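BLUF domain-containing protein (Acinetobacter baumannii, PDB 6W6Z) probably acts as a blue-light photoreceptor of the BLUF family, sensing light through a bound flavin. Local coordinates at residues 16-19 with 20-24. Residues are numbered along the deposited sequence; the frame is centred on the assembly and turned at random.
Sequences EDLL and QDLRD
D17 O accepts D21 N at 3.2 Å, the first of three successive i to i+4 backbone bonds that, with L22 N to L18 O at 2.9 Å and R23 N to L19 O at 3.0 Å, define the opening turns of helix 18-36 in this BLUF domain. D17 is the N-cap: its OD1 receives Q20 N in a weak capping bond of 3.3 Å, nearly straight at 162°. The carboxylate gets there because CG stands anti to the D17 backbone N (chi1 -161°), which swings it over the start of the helix and sets OD2 3.5 Å from Q20 CB. One turn apart on the helix, L18 and L22 pair on the side where both also touch Y44 of strand 39-45; L18 CD1 lies 3.7 Å from L22 CG, an apolar contact that continues the packing of helix against sheet. D21 turns its carboxylate to another task, OD2 accepting N15 ND2 while the side chain touches R72, an FMN-binding residue. On a more exposed side, L19 touches M140 and meets R23. The R23 chain, bent at chi3 (84°), sends NH1 to N141 O, and its aliphatic part crosses L19 at a slant, bringing L19 CD1 3.8 Å from R23 CD.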
# COMPACT_ATOMS: atom_id res chain seq x y z
N GLU A 16 13.75 8.84 10.99
CA GLU A 16 13.84 10.25 10.50
C GLU A 16 13.81 10.25 8.97
O GLU A 16 13.11 11.13 8.39
CB GLU A 16 15.11 10.93 11.04
N ASP A 17 14.53 9.32 8.33
CA ASP A 17 14.77 9.31 6.87
C ASP A 17 13.59 8.61 6.15
O ASP A 17 13.76 7.46 5.64
CB ASP A 17 16.14 8.77 6.51
CG ASP A 17 16.54 9.20 5.09
OD1 ASP A 17 15.66 9.79 4.35
OD2 ASP A 17 17.70 8.94 4.72
N LEU A 18 12.47 9.32 6.05
CA LEU A 18 11.24 8.83 5.38
C LEU A 18 11.53 8.57 3.90
O LEU A 18 11.08 7.58 3.38
CB LEU A 18 10.14 9.88 5.53
CG LEU A 18 8.86 9.59 4.76
CD1 LEU A 18 8.29 8.23 5.16
CD2 LEU A 18 7.85 10.68 4.98
N LEU A 19 12.22 9.49 3.21
CA LEU A 19 12.42 9.34 1.75
C LEU A 19 13.14 8.03 1.47
O LEU A 19 12.76 7.29 0.54
CB LEU A 19 13.21 10.57 1.27
CG LEU A 19 13.53 10.55 -0.21
CD1 LEU A 19 12.25 10.38 -1.04
CD2 LEU A 19 14.31 11.80 -0.58
N GLN A 20 14.19 7.71 2.24
CA GLN A 20 14.94 6.46 1.95
C GLN A 20 14.03 5.26 2.26
O GLN A 20 14.08 4.25 1.52
CB GLN A 20 16.24 6.38 2.76
CG GLN A 20 17.11 5.21 2.34
CD GLN A 20 18.43 5.10 3.07
OE1 GLN A 20 18.69 5.79 4.05
NE2 GLN A 20 19.27 4.20 2.60
N ASP A 21 13.23 5.35 3.32
CA ASP A 21 12.32 4.23 3.71
C ASP A 21 11.30 3.95 2.60
O ASP A 21 11.16 2.80 2.21
CB ASP A 21 11.61 4.48 5.03
CG ASP A 21 12.45 4.19 6.27
OD1 ASP A 21 13.54 3.67 6.11
OD2 ASP A 21 11.94 4.48 7.39
N LEU A 22 10.68 5.00 2.06
CA LEU A 22 9.67 4.84 0.97
C LEU A 22 10.36 4.25 -0.26
O LEU A 22 9.81 3.33 -0.85
CB LEU A 22 9.05 6.21 0.67
CG LEU A 22 8.19 6.81 1.79
CD1 LEU A 22 7.76 8.21 1.43
CD2 LEU A 22 6.96 5.97 2.04
N ARG A 23 11.53 4.78 -0.65
CA ARG A 23 12.25 4.24 -1.84
C ARG A 23 12.62 2.78 -1.59
O ARG A 23 12.41 1.93 -2.50
CB ARG A 23 13.44 5.14 -2.15
CG ARG A 23 13.04 6.54 -2.59
CD ARG A 23 14.20 7.53 -2.63
NE ARG A 23 14.95 7.47 -3.86
CZ ARG A 23 16.05 8.17 -4.12
NH1 ARG A 23 16.67 8.00 -5.29
NH2 ARG A 23 16.48 9.08 -3.25
N ASP A 24 13.11 2.45 -0.41
CA ASP A 24 13.48 1.05 -0.02
C ASP A 24 12.26 0.11 -0.05
O ASP A 24 12.31 -1.00 -0.70
CB ASP A 24 14.11 1.00 1.36
CG ASP A 24 15.57 1.44 1.43
OD1 ASP A 24 16.20 1.57 0.39
OD2 ASP A 24 16.03 1.67 2.53